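Local coordinates for uncharacterized protein (Bacteroides caccae, PDB 4R4K) that is of unknown function but has a cystatin-like fold of the NTF2 clan, with polyethylene glycol chains bound in its pockets in the crystal, at residues A24-R29 / P59-E64; F32-P37 / F51-E56; S100-R105 / D120-W125. One frame throughout, in Å; residues are numbered along the deposited sequence.

Contact 1. Residues A24-R29 / P59-E64; sequences AFQYTR and PLLDSE. With PEU (2,5,8,11,14,17,20,23,26,29,32,35,38,41,44,47,50,53,56,59,62,65,68,71,74,77,80-heptacosaoxadooctacontan-82-ol), chain J; ACT (acetate ion), chain E.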
loop_
_atom_site.group_PDB
_atom_site.type_symbol
_atom_site.label_atom_id
_atom_site.label_comp_id
_atom_site.label_asym_id
_atom_site.label_seq_id
_atom_site.Cartn_x
_atom_site.Cartn_y
_atom_site.Cartn_z
ATOM N N ALA A 24 -5.758 2.887 13.848
ATOM C CA ALA A 24 -6.939 3.767 13.816
ATOM C C ALA A 24 -6.656 5.031 13.012
ATOM O O ALA A 24 -7.450 5.410 12.149
ATOM C CB ALA A 24 -7.369 4.140 15.220
ATOM N N PHE A 25 -5.500 5.648 13.233
ATOM C CA PHE A 25 -5.144 6.838 12.457
ATOM C C PHE A 25 -4.969 6.502 10.977
ATOM O O PHE A 25 -5.443 7.229 10.087
ATOM C CB PHE A 25 -3.871 7.482 13.001
ATOM C CG PHE A 25 -3.439 8.701 12.246
ATOM C CD1 PHE A 25 -4.086 9.902 12.416
ATOM C CD2 PHE A 25 -2.384 8.639 11.325
ATOM C CE1 PHE A 25 -3.671 11.023 11.723
ATOM C CE2 PHE A 25 -1.968 9.759 10.619
ATOM C CZ PHE A 25 -2.622 10.954 10.820
ATOM N N GLN A 26 -4.253 5.409 10.704
ATOM C CA GLN A 26 -4.022 4.993 9.325
ATOM C C GLN A 26 -5.323 4.901 8.508
ATOM O O GLN A 26 -5.420 5.434 7.394
ATOM C CB GLN A 26 -3.243 3.662 9.285
ATOM C CG GLN A 26 -2.943 3.213 7.872
ATOM C CD GLN A 26 -1.840 2.159 7.710
ATOM O OE1 GLN A 26 -1.928 1.334 6.809
ATOM N NE2 GLN A 26 -0.815 2.179 8.574
ATOM N N TYR A 27 -6.328 4.226 9.073
ATOM C CA TYR A 27 -7.599 4.095 8.375
ATOM C C TYR A 27 -8.257 5.446 8.063
ATOM O O TYR A 27 -8.876 5.626 6.999
ATOM C CB TYR A 27 -8.584 3.244 9.161
ATOM C CG TYR A 27 -8.359 1.767 9.074
ATOM C CD1 TYR A 27 -8.393 1.114 7.847
ATOM C CD2 TYR A 27 -8.134 1.025 10.219
ATOM C CE1 TYR A 27 -8.219 -0.265 7.777
ATOM C CE2 TYR A 27 -7.945 -0.331 10.166
ATOM C CZ TYR A 27 -7.996 -0.964 8.940
ATOM O OH TYR A 27 -7.789 -2.293 8.898
ATOM N N THR A 28 -8.069 6.421 8.930
ATOM C CA THR A 28 -8.652 7.766 8.691
ATOM C C THR A 28 -7.976 8.515 7.556
ATOM O O THR A 28 -8.536 9.493 7.044
ATOM C CB THR A 28 -8.622 8.694 9.947
ATOM O OG1 THR A 28 -7.299 9.149 10.262
ATOM C CG2 THR A 28 -9.283 8.042 11.162
ATOM N N ARG A 29 -6.766 8.086 7.169
ATOM C CA ARG A 29 -5.990 8.771 6.136
ATOM C C ARG A 29 -5.861 8.012 4.829
ATOM O O ARG A 29 -4.910 8.196 4.076
ATOM C CB ARG A 29 -4.627 9.151 6.680
ATOM C CG ARG A 29 -4.671 10.157 7.797
ATOM C CD ARG A 29 -5.444 11.425 7.436
ATOM N NE ARG A 29 -5.201 12.451 8.435
ATOM C CZ ARG A 29 -4.124 13.230 8.482
ATOM N NH1 ARG A 29 -3.171 13.179 7.554
ATOM N NH2 ARG A 29 -3.999 14.080 9.480
ATOM N N PRO A 59 -4.542 -3.801 3.567
ATOM C CA PRO A 59 -3.474 -4.262 4.466
ATOM C C PRO A 59 -2.758 -3.093 5.135
ATOM O O PRO A 59 -2.150 -2.275 4.445
ATOM C CB PRO A 59 -2.499 -5.005 3.524
ATOM C CG PRO A 59 -3.185 -5.043 2.180
ATOM C CD PRO A 59 -4.110 -3.873 2.172
ATOM N N LEU A 60 -2.760 -3.070 6.463
ATOM C CA LEU A 60 -2.091 -2.030 7.203
ATOM C C LEU A 60 -0.582 -2.045 6.955
ATOM O O LEU A 60 0.046 -3.109 6.998
ATOM C CB LEU A 60 -2.427 -2.154 8.692
ATOM C CG LEU A 60 -3.896 -1.863 9.051
ATOM C CD1 LEU A 60 -4.247 -2.439 10.412
ATOM C CD2 LEU A 60 -4.198 -0.374 9.033
ATOM N N LEU A 61 -0.040 -0.850 6.721
ATOM C CA LEU A 61 1.373 -0.646 6.385
ATOM C C LEU A 61 2.165 -0.173 7.596
ATOM O O LEU A 61 1.757 0.759 8.281
ATOM C CB LEU A 61 1.495 0.405 5.297
ATOM C CG LEU A 61 0.883 -0.031 3.974
ATOM C CD1 LEU A 61 0.905 1.137 3.015
ATOM C CD2 LEU A 61 1.583 -1.250 3.382
ATOM N N ASP A 62 3.271 -0.858 7.887
ATOM C CA ASP A 62 4.094 -0.507 9.035
ATOM C C ASP A 62 5.334 0.277 8.663
ATOM O O ASP A 62 5.611 0.476 7.484
ATOM C CB ASP A 62 4.406 -1.752 9.875
ATOM C CG ASP A 62 5.355 -2.726 9.214
ATOM O OD1 ASP A 62 6.048 -2.387 8.227
ATOM O OD2 ASP A 62 5.438 -3.869 9.722
ATOM N N SER A 63 6.069 0.733 9.670
ATOM C CA SER A 63 7.209 1.636 9.435
ATOM C C SER A 63 8.327 0.945 8.673
ATOM O O SER A 63 8.987 1.567 7.852
ATOM C CB SER A 63 7.746 2.203 10.743
ATOM O OG SER A 63 8.179 1.178 11.594
ATOM N N GLU A 64 8.547 -0.336 8.948
ATOM C CA GLU A 64 9.588 -1.085 8.273
ATOM C C GLU A 64 9.309 -1.180 6.769
ATOM O O GLU A 64 10.219 -1.043 5.946
ATOM C CB GLU A 64 9.707 -2.487 8.895
ATOM C CG GLU A 64 10.191 -2.479 10.340
ATOM C CD GLU A 64 9.134 -2.138 11.409
ATOM O OE1 GLU A 64 7.918 -1.998 11.107
ATOM O OE2 GLU A 64 9.534 -2.002 12.592
HETATM O OCV PEU J . 5.201 -11.030 14.330
HETATM C CCW PEU J . 4.240 -10.353 13.536
HETATM C CCX PEU J . 4.413 -8.850 13.647
HETATM O OCY PEU J . 3.809 -8.277 12.487
HETATM C CCZ PEU J . 2.565 -7.606 12.701
HETATM C CDA PEU J . 2.683 -6.250 12.027
HETATM O ODB PEU J . 3.491 -5.411 12.840
HETATM C CDC PEU J . 4.183 -4.360 12.157
HETATM C CDD PEU J . 5.579 -4.138 12.746
HETATM O ODE PEU J . 5.738 -2.781 13.191
HETATM C C ACT E . -6.723 13.999 12.672
HETATM O O ACT E . -5.778 14.331 11.942
HETATM O OXT ACT E . -7.735 14.721 12.767
HETATM C CH3 ACT E . -6.643 12.720 13.450
#

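Contact 2. Residues F32-P37 / F51-E56; sequences FPLKTP and FPFTKE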
loop_
_atom_site.group_PDB
_atom_site.type_symbol
_atom_site.label_atom_id
_atom_site.label_comp_id
_atom_site.label_asym_id
_atom_site.label_seq_id
_atom_site.Cartn_x
_atom_site.Cartn_y
_atom_site.Cartn_z
ATOM N N PHE A 32 -10.938 5.748 0.529
ATOM C CA PHE A 32 -11.584 4.595 -0.065
ATOM C C PHE A 32 -12.839 5.024 -0.818
ATOM O O PHE A 32 -13.525 5.945 -0.379
ATOM C CB PHE A 32 -11.991 3.591 1.023
ATOM C CG PHE A 32 -10.832 2.989 1.778
ATOM C CD1 PHE A 32 -9.996 2.057 1.172
ATOM C CD2 PHE A 32 -10.588 3.319 3.129
ATOM C CE1 PHE A 32 -8.945 1.492 1.866
ATOM C CE2 PHE A 32 -9.527 2.742 3.835
ATOM C CZ PHE A 32 -8.707 1.831 3.206
ATOM N N PRO A 33 -13.176 4.320 -1.916
ATOM C CA PRO A 33 -12.419 3.220 -2.508
ATOM C C PRO A 33 -11.242 3.785 -3.249
ATOM O O PRO A 33 -11.288 4.922 -3.722
ATOM C CB PRO A 33 -13.413 2.572 -3.485
ATOM C CG PRO A 33 -14.393 3.646 -3.791
ATOM C CD PRO A 33 -14.489 4.508 -2.569
ATOM N N LEU A 34 -10.146 3.040 -3.293
ATOM C CA LEU A 34 -8.943 3.570 -3.905
ATOM C C LEU A 34 -9.143 3.765 -5.402
ATOM O O LEU A 34 -10.057 3.185 -6.007
ATOM C CB LEU A 34 -7.749 2.668 -3.610
ATOM C CG LEU A 34 -7.423 2.539 -2.118
ATOM C CD1 LEU A 34 -6.333 1.504 -1.927
ATOM C CD2 LEU A 34 -7.024 3.873 -1.515
ATOM N N LYS A 35 -8.296 4.594 -5.992
ATOM C CA LYS A 35 -8.458 4.968 -7.394
ATOM C C LYS A 35 -8.442 3.766 -8.342
ATOM O O LYS A 35 -9.228 3.715 -9.289
ATOM C CB LYS A 35 -7.405 5.990 -7.814
ATOM C CG LYS A 35 -7.701 7.393 -7.310
ATOM C CD LYS A 35 -6.932 8.454 -8.081
ATOM C CE LYS A 35 -5.472 8.507 -7.669
ATOM N NZ LYS A 35 -4.713 9.538 -8.436
ATOM N N THR A 36 -7.586 2.793 -8.068
ATOM C CA THR A 36 -7.477 1.618 -8.933
ATOM C C THR A 36 -8.093 0.413 -8.229
ATOM O O THR A 36 -7.651 0.017 -7.150
ATOM C CB THR A 36 -6.014 1.330 -9.299
ATOM O OG1 THR A 36 -5.444 2.493 -9.899
ATOM C CG2 THR A 36 -5.906 0.142 -10.273
ATOM N N PRO A 37 -9.132 -0.190 -8.836
ATOM C CA PRO A 37 -9.710 -1.368 -8.200
ATOM C C PRO A 37 -8.820 -2.602 -8.358
ATOM O O PRO A 37 -7.852 -2.593 -9.112
ATOM C CB PRO A 37 -11.021 -1.572 -8.964
ATOM C CG PRO A 37 -10.747 -1.033 -10.318
ATOM C CD PRO A 37 -9.789 0.119 -10.122
ATOM N N PHE A 51 -12.891 -5.555 -8.499
ATOM C CA PHE A 51 -13.484 -5.449 -7.189
ATOM C C PHE A 51 -12.985 -4.139 -6.578
ATOM O O PHE A 51 -11.793 -3.866 -6.621
ATOM C CB PHE A 51 -13.037 -6.613 -6.309
ATOM C CG PHE A 51 -13.362 -7.962 -6.872
ATOM C CD1 PHE A 51 -12.550 -8.574 -7.834
ATOM C CD2 PHE A 51 -14.500 -8.621 -6.457
ATOM C CE1 PHE A 51 -12.897 -9.820 -8.358
ATOM C CE2 PHE A 51 -14.850 -9.860 -6.986
ATOM C CZ PHE A 51 -14.041 -10.465 -7.927
ATOM N N PRO A 52 -13.890 -3.340 -6.000
ATOM C CA PRO A 52 -13.450 -2.073 -5.405
ATOM C C PRO A 52 -12.440 -2.309 -4.291
ATOM O O PRO A 52 -12.606 -3.226 -3.493
ATOM C CB PRO A 52 -14.735 -1.481 -4.817
ATOM C CG PRO A 52 -15.840 -2.132 -5.579
ATOM C CD PRO A 52 -15.353 -3.511 -5.914
ATOM N N PHE A 53 -11.414 -1.473 -4.232
ATOM C CA PHE A 53 -10.417 -1.586 -3.182
ATOM C C PHE A 53 -10.906 -0.755 -1.997
ATOM O O PHE A 53 -10.647 0.434 -1.895
ATOM C CB PHE A 53 -9.059 -1.128 -3.702
ATOM C CG PHE A 53 -7.880 -1.639 -2.901
ATOM C CD1 PHE A 53 -7.973 -1.922 -1.540
ATOM C CD2 PHE A 53 -6.660 -1.777 -3.516
ATOM C CE1 PHE A 53 -6.872 -2.365 -0.824
ATOM C CE2 PHE A 53 -5.558 -2.209 -2.803
ATOM C CZ PHE A 53 -5.666 -2.516 -1.457
ATOM N N THR A 54 -11.623 -1.421 -1.105
ATOM C CA THR A 54 -12.318 -0.792 -0.002
ATOM C C THR A 54 -11.630 -1.100 1.334
ATOM O O THR A 54 -10.642 -1.842 1.394
ATOM C CB THR A 54 -13.768 -1.303 0.055
ATOM O OG1 THR A 54 -13.751 -2.728 0.033
ATOM C CG2 THR A 54 -14.559 -0.802 -1.130
ATOM N N LYS A 55 -12.141 -0.479 2.395
ATOM C CA LYS A 55 -11.487 -0.516 3.708
ATOM C C LYS A 55 -11.270 -1.923 4.218
ATOM O O LYS A 55 -10.221 -2.225 4.793
ATOM C CB LYS A 55 -12.294 0.281 4.729
ATOM C CG LYS A 55 -11.650 0.349 6.101
ATOM C CD LYS A 55 -12.565 0.971 7.144
ATOM C CE LYS A 55 -12.018 0.709 8.545
ATOM N NZ LYS A 55 -12.949 1.112 9.635
ATOM N N GLU A 56 -12.242 -2.793 4.008
ATOM C CA GLU A 56 -12.122 -4.152 4.534
ATOM C C GLU A 56 -10.968 -4.935 3.864
ATOM O O GLU A 56 -10.507 -5.920 4.406
ATOM C CB GLU A 56 -13.464 -4.909 4.478
ATOM C CG GLU A 56 -13.698 -5.714 3.221
ATOM C CD GLU A 56 -14.090 -4.865 2.029
ATOM O OE1 GLU A 56 -14.037 -3.622 2.133
ATOM O OE2 GLU A 56 -14.445 -5.456 0.979
HETATM O O HOH W 1 -11.349 0.705 -6.018
#

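Contact 3. Residues S100-R105 / D120-W125; sequences SEIDLR and DCYTGW. With PEU (2,5,8,11,14,17,20,23,26,29,32,35,38,41,44,47,50,53,56,59,62,65,68,71,74,77,80-heptacosaoxadooctacontan-82-ol), chain H; ACT (acetate ion), chain G.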
loop_
_atom_site.group_PDB
_atom_site.type_symbol
_atom_site.label_atom_id
_atom_site.label_comp_id
_atom_site.label_asym_id
_atom_site.label_seq_id
_atom_site.Cartn_x
_atom_site.Cartn_y
_atom_site.Cartn_z
ATOM N N SER A 100 11.967 -7.918 -11.264
ATOM C CA SER A 100 10.605 -8.442 -11.179
ATOM C C SER A 100 9.648 -7.252 -11.226
ATOM O O SER A 100 10.068 -6.108 -11.034
ATOM C CB SER A 100 10.359 -9.273 -9.890
ATOM O OG SER A 100 11.092 -10.485 -9.886
ATOM N N GLU A 101 8.365 -7.520 -11.434
ATOM C CA GLU A 101 7.346 -6.501 -11.285
ATOM C C GLU A 101 7.295 -6.092 -9.806
ATOM O O GLU A 101 7.557 -6.886 -8.907
ATOM C CB GLU A 101 5.974 -7.042 -11.719
ATOM C CG GLU A 101 4.871 -6.013 -11.738
ATOM C CD GLU A 101 5.161 -4.866 -12.692
ATOM O OE1 GLU A 101 4.833 -4.949 -13.890
ATOM O OE2 GLU A 101 5.745 -3.880 -12.233
ATOM N N ILE A 102 6.930 -4.840 -9.570
ATOM C CA ILE A 102 6.823 -4.335 -8.192
ATOM C C ILE A 102 5.737 -5.096 -7.467
ATOM O O ILE A 102 4.802 -5.623 -8.098
ATOM C CB ILE A 102 6.494 -2.840 -8.137
ATOM C CG1 ILE A 102 5.122 -2.573 -8.766
ATOM C CG2 ILE A 102 7.610 -2.030 -8.781
ATOM C CD1 ILE A 102 4.555 -1.228 -8.412
ATOM N N ASP A 103 5.877 -5.224 -6.156
ATOM C CA ASP A 103 4.814 -5.826 -5.339
ATOM C C ASP A 103 4.083 -4.845 -4.417
ATOM O O ASP A 103 3.164 -5.228 -3.730
ATOM C CB ASP A 103 5.314 -7.046 -4.574
ATOM C CG ASP A 103 6.450 -6.748 -3.666
ATOM O OD1 ASP A 103 6.606 -5.604 -3.175
ATOM O OD2 ASP A 103 7.211 -7.720 -3.449
ATOM N N LEU A 104 4.485 -3.576 -4.409
ATOM C CA LEU A 104 3.778 -2.531 -3.655
ATOM C C LEU A 104 3.975 -1.185 -4.337
ATOM O O LEU A 104 5.098 -0.830 -4.674
ATOM C CB LEU A 104 4.259 -2.444 -2.183
ATOM C CG LEU A 104 3.635 -1.373 -1.265
ATOM C CD1 LEU A 104 2.177 -1.656 -0.989
ATOM C CD2 LEU A 104 4.364 -1.240 0.073
ATOM N N ARG A 105 2.888 -0.439 -4.522
ATOM C CA ARG A 105 2.948 0.947 -4.929
ATOM C C ARG A 105 1.895 1.665 -4.105
ATOM O O ARG A 105 0.741 1.242 -4.084
ATOM C CB ARG A 105 2.677 1.112 -6.427
ATOM C CG ARG A 105 2.700 2.515 -7.024
ATOM C CD ARG A 105 2.069 2.526 -8.392
ATOM N NE ARG A 105 2.228 3.835 -9.021
ATOM C CZ ARG A 105 1.385 4.854 -8.872
ATOM N NH1 ARG A 105 0.312 4.748 -8.094
ATOM N NH2 ARG A 105 1.624 5.994 -9.512
ATOM N N ASP A 120 -4.189 5.832 -3.643
ATOM C CA ASP A 120 -4.166 4.636 -4.453
ATOM C C ASP A 120 -3.107 3.693 -3.939
ATOM O O ASP A 120 -2.142 4.113 -3.273
ATOM C CB ASP A 120 -3.928 4.960 -5.924
ATOM C CG ASP A 120 -4.522 3.906 -6.866
ATOM O OD1 ASP A 120 -5.181 2.934 -6.416
ATOM O OD2 ASP A 120 -4.312 4.054 -8.090
ATOM N N CYS A 121 -3.300 2.425 -4.236
ATOM C CA CYS A 121 -2.353 1.417 -3.832
ATOM C C CYS A 121 -2.487 0.196 -4.737
ATOM O O CYS A 121 -3.596 -0.198 -5.108
ATOM C CB CYS A 121 -2.584 1.023 -2.386
ATOM S SG CYS A 121 -1.554 -0.340 -1.776
ATOM N N TYR A 122 -1.339 -0.327 -5.136
ATOM C CA TYR A 122 -1.226 -1.650 -5.709
ATOM C C TYR A 122 -0.509 -2.473 -4.661
ATOM O O TYR A 122 0.536 -2.061 -4.149
ATOM C CB TYR A 122 -0.411 -1.659 -7.013
ATOM C CG TYR A 122 -0.108 -3.078 -7.422
ATOM C CD1 TYR A 122 -1.096 -3.871 -8.032
ATOM C CD2 TYR A 122 1.122 -3.659 -7.136
ATOM C CE1 TYR A 122 -0.848 -5.195 -8.370
ATOM C CE2 TYR A 122 1.391 -4.981 -7.470
ATOM C CZ TYR A 122 0.397 -5.748 -8.078
ATOM O OH TYR A 122 0.631 -7.047 -8.421
ATOM N N THR A 123 -1.073 -3.617 -4.316
ATOM C CA THR A 123 -0.375 -4.560 -3.451
ATOM C C THR A 123 -0.388 -5.970 -4.001
ATOM O O THR A 123 -1.414 -6.451 -4.487
ATOM C CB THR A 123 -0.920 -4.532 -2.013
ATOM O OG1 THR A 123 -0.299 -5.578 -1.251
ATOM C CG2 THR A 123 -2.413 -4.722 -1.971
ATOM N N GLY A 124 0.764 -6.631 -3.923
ATOM C CA GLY A 124 0.880 -8.025 -4.334
ATOM C C GLY A 124 -0.034 -8.978 -3.569
ATOM O O GLY A 124 -0.188 -10.103 -3.974
ATOM N N TRP A 125 -0.590 -8.561 -2.427
ATOM C CA TRP A 125 -1.619 -9.383 -1.748
ATOM C C TRP A 125 -2.765 -9.721 -2.710
ATOM O O TRP A 125 -3.343 -10.796 -2.626
ATOM C CB TRP A 125 -2.201 -8.652 -0.542
ATOM C CG TRP A 125 -1.475 -8.794 0.741
ATOM C CD1 TRP A 125 -0.733 -7.839 1.365
ATOM C CD2 TRP A 125 -1.485 -9.939 1.617
ATOM N NE1 TRP A 125 -0.264 -8.332 2.552
ATOM C CE2 TRP A 125 -0.712 -9.615 2.726
ATOM C CE3 TRP A 125 -2.072 -11.205 1.558
ATOM C CZ2 TRP A 125 -0.503 -10.516 3.783
ATOM C CZ3 TRP A 125 -1.850 -12.113 2.599
ATOM C CH2 TRP A 125 -1.078 -11.756 3.689
HETATM O OCP PEU H . 2.282 -13.047 0.013
HETATM C CCQ PEU H . 1.296 -12.129 0.477
HETATM C CCR PEU H . 1.580 -10.740 -0.085
HETATM O OCS PEU H . 2.893 -10.319 0.288
HETATM C CCT PEU H . 3.717 -9.934 -0.826
HETATM C CCU PEU H . 3.301 -8.571 -1.372
HETATM O OCV PEU H . 3.291 -7.639 -0.294
HETATM C CCW PEU H . 3.233 -6.277 -0.702
HETATM C CCX PEU H . 2.674 -5.459 0.449
HETATM O OCY PEU H . 3.451 -5.615 1.642
HETATM C CCZ PEU H . 3.007 -4.815 2.754
HETATM C CDA PEU H . 1.695 -5.317 3.363
HETATM O ODB PEU H . 1.793 -5.455 4.781
HETATM C CDC PEU H . 1.327 -6.707 5.295
HETATM C CDD PEU H . 2.357 -7.793 4.973
HETATM O ODE PEU H . 2.193 -8.924 5.833
HETATM C C ACT G . 3.951 4.564 -12.230
HETATM O O ACT G . 3.267 4.664 -13.267
HETATM O OXT ACT G . 4.055 5.511 -11.421
HETATM C CH3 ACT G . 4.658 3.269 -11.954
HETATM O O HOH W 2 3.023 -8.017 -7.536
#

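Contact 1. Residues A24-R29 / P59-E64
Gln26 reaches out from helix 23-28 and closes a two-point amide pairing with the backbone of Leu61. Its OE1 takes the Leu61 N-H at 2.9 Å, an almost straight bond (173°) that lies in the amide plane and uses one carbonyl lone pair. Its NE2 gives a hydrogen to Leu61 O at 3.0 Å, again on a lone pair in the carbonyl plane. Because both bonds go to the two polar backbone atoms of one residue, they hold the carboxamide edge-on to the extended backbone and fix which end is oxygen and which is nitrogen. With CG anti to the backbone N (chi1 -178°) and the chain extended beyond it, the amide is carried well clear of the helix.

Beside this pairing, Leu60 supplies the apolar half of the contact. Its CD2 lies 3.7 Å from Gln26 CD and also sits over one face of the Tyr27 ring, 4.0 Å from the centroid and displaced toward the rim, a CH-pi contact in which the two side chains cross at about a right angle. The CD1 branch stays near the phenol oxygen, 3.9 Å from Tyr27 OH.

Two more direct partners complete the grip on the buried amide: Gln26 OE1 also accepts from Trp58 NE1, and NE2 also donates to Phe19 O. In the second shell, Asn146 OD1 takes the Leu60 N-H. Leu60 and Leu61 line the pocket of one polyethylene glycol chain, while farther along the loop Glu64 OE1 accepts a hydrogen bond from ODE of another. Helix 23-28 is thus tied through one glutamine to the loop between strands 48-51 and 69-72, with helix 135-152 packing against both through Phe149, which touches Gln26 and Leu60.

Contact 2. Residues F32-P37 / F51-E56
Phe51 ends its strand against Pro37, whose CB comes 3.4 Å from Phe51 O. Pro52 follows, meeting Pro33 loosely through their CB atoms. At Phe53 the two loops are joined by a backbone bond: Leu34 N donates to Phe53 O at 3.0 Å, the donor tilted 17° from the carbonyl plane. A water continues the link, accepting from Phe53 N and donating to Leu34 O. CG of Phe53 stands anti to the backbone N, which sends the ring toward Leu34; the Leu34 CD1 methyl sits over the centre of one face, 3.6 Å from the centroid, as a CH-pi contact. The two loops flank the small hairpin of strands 38-41 and 48-51, one leading into it and the other leaving it, so this pairing carries the association of the two chain segments beyond the open end of the hairpin. Thr54 brings its backbone carbon near Phe32 CD1, at 3.6 Å, and turns the chain into the short 3-10 segment. Lys55 then presents CA over the centre of the Phe32 ring, 3.6 Å from the centroid and 8° off the normal, while its CB lies 3.8 Å from Phe32 CE2. An alanine in place of Phe32 would probably leave Lys55 CA and CB without their aromatic cover and open a gap beneath the 3-10 segment. Beyond the ring, the extended lysine chain runs on to a cation-pi contact with Tyr27.

Contact 3. Residues S100-R105 / D120-W125
CG of Leu104 is anti to the backbone N (chi1 179°) and a chi2 of 67° then sets CD1; with Cys121 SG also anti to its own N, Leu104 CD1 lies 4.0 Å from the sulfur. The same CD1 lies 3.6 Å from Tyr122 O, so the leucine packs down onto the neighbouring backbone. Strands 104-110 and 116-123 form an antiparallel hairpin at the edge of the five-stranded sheet. Arg105 and Tyr122 are a hydrogen-bonded pair of it, Arg105 N donating to Tyr122 O at 2.9 Å and Tyr122 N returning a bond to Arg105 O at 2.8 Å, while Leu104 and Thr123 make the adjoining non-hydrogen-bonded pair. Asp103 and Leu104 also form a classic beta bulge against Ala95 of strand 90-97. Past the end of strand 116-123, Gly124 N reaches Asp103 O at 2.8 Å, tilted 30° from the carbonyl plane.

On the face with Arg105, the Tyr122 ring leans toward the loop, its CE2 3.5 Å from Ile102 O. One water bridges that carbonyl and the phenol OH. Thr123 OG1 accepts from Trp125 N in an ST turn at the strand end. There the indole receives a bound polyethylene glycol over one face, atom CCR lying 3.6 Å from Trp125 CD2. Across the contact, Asp103 OD1 is hydrogen-bonded to Tyr79 OH.

Contact 1 is buried, contact 3 partly so, and contact 2 lies at the surface. Contacts 1 and 2 both draw on the stretch between strands 48-51 and 69-72, while contact 3 joins the two strands of a hairpin. Their chemistry follows: a side-chain amide bonds to loop backbone in contact 1, methyl and CA groups sit on aromatic faces around one direct backbone bond in contact 2, and regular strand pairing carries contact 3. All three meet in space: Pro59 of contact 1 packs on Phe53 of contact 2 and on Trp125 of contact 3, while Thr36 of contact 2 probably hydrogen-bonds Asp120 of contact 3. Contacts 1 and 3 share a polyethylene glycol pocket.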